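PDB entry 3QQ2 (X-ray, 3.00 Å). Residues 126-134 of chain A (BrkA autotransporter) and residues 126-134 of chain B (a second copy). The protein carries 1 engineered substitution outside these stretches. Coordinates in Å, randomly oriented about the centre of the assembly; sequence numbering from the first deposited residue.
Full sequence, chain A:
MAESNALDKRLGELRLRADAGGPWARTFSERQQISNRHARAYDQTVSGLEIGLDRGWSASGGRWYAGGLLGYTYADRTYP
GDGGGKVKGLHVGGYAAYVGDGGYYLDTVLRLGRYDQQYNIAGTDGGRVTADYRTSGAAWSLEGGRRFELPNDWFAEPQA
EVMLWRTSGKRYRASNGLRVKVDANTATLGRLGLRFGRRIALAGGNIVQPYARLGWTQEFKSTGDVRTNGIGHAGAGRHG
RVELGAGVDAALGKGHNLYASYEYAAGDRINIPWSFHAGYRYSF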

# COMPACT_ATOMS: atom_id res chain seq x y z
N GLY A 126 -12.50 7.36 4.35
CA GLY A 126 -13.15 6.97 3.10
C GLY A 126 -12.22 6.17 2.21
O GLY A 126 -12.68 5.52 1.27
N GLY A 127 -10.92 6.23 2.51
CA GLY A 127 -9.88 5.67 1.65
C GLY A 127 -9.87 4.16 1.66
O GLY A 127 -9.93 3.57 2.73
N ARG A 128 -9.80 3.55 0.48
CA ARG A 128 -9.82 2.10 0.35
C ARG A 128 -8.58 1.60 -0.39
O ARG A 128 -8.37 1.90 -1.56
CB ARG A 128 -11.10 1.66 -0.37
CG ARG A 128 -11.74 0.33 0.14
CD ARG A 128 -12.90 0.55 1.18
NE ARG A 128 -13.95 1.44 0.65
CZ ARG A 128 -14.20 2.68 1.08
NH1 ARG A 128 -13.50 3.22 2.08
NH2 ARG A 128 -15.17 3.40 0.52
N VAL A 129 -7.74 0.85 0.31
CA VAL A 129 -6.57 0.25 -0.30
C VAL A 129 -6.78 -1.26 -0.47
O VAL A 129 -7.22 -1.93 0.46
CB VAL A 129 -5.31 0.55 0.53
CG1 VAL A 129 -5.30 -0.26 1.83
CG2 VAL A 129 -4.05 0.28 -0.26
N THR A 130 -6.48 -1.80 -1.65
CA THR A 130 -6.60 -3.25 -1.92
C THR A 130 -5.25 -3.92 -2.18
O THR A 130 -4.40 -3.35 -2.82
CB THR A 130 -7.57 -3.50 -3.09
OG1 THR A 130 -8.85 -3.84 -2.56
CG2 THR A 130 -7.08 -4.62 -4.02
N ALA A 131 -5.05 -5.13 -1.69
CA ALA A 131 -3.79 -5.82 -1.92
C ALA A 131 -3.95 -7.30 -2.27
O ALA A 131 -4.90 -7.97 -1.86
CB ALA A 131 -2.88 -5.66 -0.74
N ASP A 132 -2.98 -7.81 -3.01
CA ASP A 132 -3.05 -9.15 -3.53
C ASP A 132 -1.64 -9.64 -3.85
O ASP A 132 -1.03 -9.15 -4.79
CB ASP A 132 -3.85 -9.10 -4.82
CG ASP A 132 -4.96 -10.07 -4.82
OD1 ASP A 132 -4.69 -11.25 -4.55
OD2 ASP A 132 -6.11 -9.66 -5.10
N TYR A 133 -1.12 -10.60 -3.08
CA TYR A 133 0.26 -11.07 -3.33
C TYR A 133 0.62 -12.43 -2.73
O TYR A 133 -0.02 -12.90 -1.79
CB TYR A 133 1.25 -10.04 -2.82
CG TYR A 133 1.03 -9.71 -1.37
CD1 TYR A 133 0.09 -8.75 -1.01
CD2 TYR A 133 1.76 -10.35 -0.36
CE1 TYR A 133 -0.14 -8.44 0.31
CE2 TYR A 133 1.54 -10.05 0.96
CZ TYR A 133 0.59 -9.08 1.29
OH TYR A 133 0.34 -8.73 2.59
N ARG A 134 1.67 -13.05 -3.29
CA ARG A 134 2.23 -14.31 -2.77
C ARG A 134 3.39 -14.00 -1.84
O ARG A 134 4.04 -12.97 -1.96
CB ARG A 134 2.69 -15.26 -3.89
CG ARG A 134 1.58 -15.74 -4.87
CD ARG A 134 1.96 -17.02 -5.71
NE ARG A 134 1.48 -18.29 -5.12
CZ ARG A 134 2.24 -19.27 -4.61
NH1 ARG A 134 3.58 -19.14 -4.61
NH2 ARG A 134 1.68 -20.38 -4.10
N GLY B 126 3.17 -10.76 -10.17
CA GLY B 126 1.76 -11.13 -10.21
C GLY B 126 0.94 -10.29 -9.25
O GLY B 126 -0.29 -10.25 -9.37
N GLY B 127 1.62 -9.62 -8.32
CA GLY B 127 0.97 -8.92 -7.21
C GLY B 127 0.26 -7.67 -7.66
O GLY B 127 0.83 -6.89 -8.40
N ARG B 128 -0.97 -7.48 -7.21
CA ARG B 128 -1.78 -6.34 -7.60
C ARG B 128 -2.24 -5.55 -6.36
O ARG B 128 -2.99 -6.04 -5.53
CB ARG B 128 -2.99 -6.80 -8.43
CG ARG B 128 -3.40 -5.86 -9.60
CD ARG B 128 -2.82 -6.29 -10.99
NE ARG B 128 -3.15 -7.68 -11.32
CZ ARG B 128 -2.28 -8.70 -11.37
NH1 ARG B 128 -0.98 -8.50 -11.13
NH2 ARG B 128 -2.70 -9.92 -11.67
N VAL B 129 -1.77 -4.32 -6.24
CA VAL B 129 -2.19 -3.44 -5.16
C VAL B 129 -3.11 -2.35 -5.71
O VAL B 129 -2.81 -1.73 -6.72
CB VAL B 129 -0.97 -2.84 -4.45
CG1 VAL B 129 -0.28 -1.78 -5.31
CG2 VAL B 129 -1.35 -2.25 -3.11
N THR B 130 -4.24 -2.11 -5.04
CA THR B 130 -5.20 -1.06 -5.44
C THR B 130 -5.32 0.07 -4.41
O THR B 130 -5.30 -0.19 -3.23
CB THR B 130 -6.58 -1.66 -5.75
OG1 THR B 130 -6.71 -1.84 -7.15
CG2 THR B 130 -7.73 -0.79 -5.22
N ALA B 131 -5.43 1.31 -4.85
CA ALA B 131 -5.56 2.41 -3.91
C ALA B 131 -6.60 3.45 -4.31
O ALA B 131 -6.88 3.67 -5.49
CB ALA B 131 -4.23 3.07 -3.69
N ASP B 132 -7.15 4.11 -3.31
CA ASP B 132 -8.24 5.04 -3.51
C ASP B 132 -8.29 6.02 -2.35
O ASP B 132 -8.64 5.62 -1.24
CB ASP B 132 -9.51 4.22 -3.52
CG ASP B 132 -10.34 4.49 -4.73
OD1 ASP B 132 -10.59 5.68 -4.99
OD2 ASP B 132 -10.72 3.51 -5.41
N TYR B 133 -7.96 7.29 -2.58
CA TYR B 133 -7.95 8.26 -1.48
C TYR B 133 -8.00 9.74 -1.88
O TYR B 133 -7.65 10.10 -3.00
CB TYR B 133 -6.73 8.04 -0.60
CG TYR B 133 -5.46 8.09 -1.39
CD1 TYR B 133 -5.00 6.96 -2.06
CD2 TYR B 133 -4.71 9.27 -1.48
CE1 TYR B 133 -3.83 6.99 -2.79
CE2 TYR B 133 -3.55 9.32 -2.21
CZ TYR B 133 -3.11 8.16 -2.87
OH TYR B 133 -1.95 8.14 -3.60
N ARG B 134 -8.43 10.59 -0.93
CA ARG B 134 -8.43 12.05 -1.10
C ARG B 134 -7.15 12.63 -0.51
O ARG B 134 -6.56 12.05 0.39
CB ARG B 134 -9.66 12.71 -0.46
CG ARG B 134 -11.04 12.28 -1.04
CD ARG B 134 -12.22 13.28 -0.70
NE ARG B 134 -12.50 14.27 -1.76
CZ ARG B 134 -12.31 15.59 -1.67
NH1 ARG B 134 -11.83 16.13 -0.54
NH2 ARG B 134 -12.60 16.40 -2.72

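The most striking feature of this contact is that a residue pairs with its own copy: an exact two-fold axis passes between Thr A130 and Thr B130, and the two backbones bond to each other reciprocally. Thr A130 N donates to Thr B130 O, and Thr B130 N donates to Thr A130 O, each at 2.5 Å with an N-H...O angle of 163°. The direction is good, but the distance is very short for an amide-carbonyl bond, and at 3.00 Å resolution its exact value deserves caution. The same closeness brings Thr A130 O within 3.3 Å of Thr B130 O; these are two acceptors, so the approach is not a hydrogen bond.

The stretches run antiparallel, their end-to-end directions 176° apart, and the symmetry fixes the register: residues across from one another have numbers that add up to 260. Every interaction away from the centre therefore occurs twice. Two positions out from the threonine pair, Arg A128 N donates to Asp B132 O at 2.9 Å, and Arg B128 N to Asp A132 O at 2.9 Å, both with a more bent angle of 143°. The reverse bonds that would complete these outer pairs are missing: Arg A128 O lies 3.1 Å from Asp B132 N, but the angle is poor. Proximity alone does not make a hydrogen bond, and there are four across the contact, all between backbone atoms.

Carbonyl oxygens also receive CA-H groups. Val A129 CA lies 3.2 Å from Thr B130 O, and Gly A127 CA lies 3.1 Å from Asp B132 O, so each of these oxygens meets both an amide and a CA-H group.

Because the recognition is by backbone, the side chains mainly have to fit beside it. At the axis, the CB atoms of Thr A130 and Thr B130 are only 3.4 Å apart; threonine, branched at CB, is a residue at home in extended strands, and here its CA-to-CB bond points sideways to the partner stretch. One step out, the buried pair Val A129 and Ala B131 makes a loose apolar contact, CG2 of the valine to CB of the alanine at 4.4 Å. The small methyl of alanine suits this buried position, and the β-branched valine suits an extended backbone.

Arg A128 and Asp B132 carry opposite charges, yet it is their backbones that bond. Arg A128 CB and Asp B132 CB lie 4.4 Å apart, while the ends of both side chains lead away from the opposing stretch, leaving the charged groups well separated. Polar residues suit these more accessible positions.

Gly A127, with no side chain, lies against Asp B132 and Tyr B133, although a CB would have room there. In the symmetric contact Tyr A133 CA lies 4.5 Å from Gly B127 CA; the tyrosine is buried, as suits its large aromatic ring, and the end of its side chain leads away from the opposing stretch. Gly A126 is different: its phi/psi of 114/-16 would jam a CB against the preceding carbonyl oxygen, so the backbone itself calls for glycine.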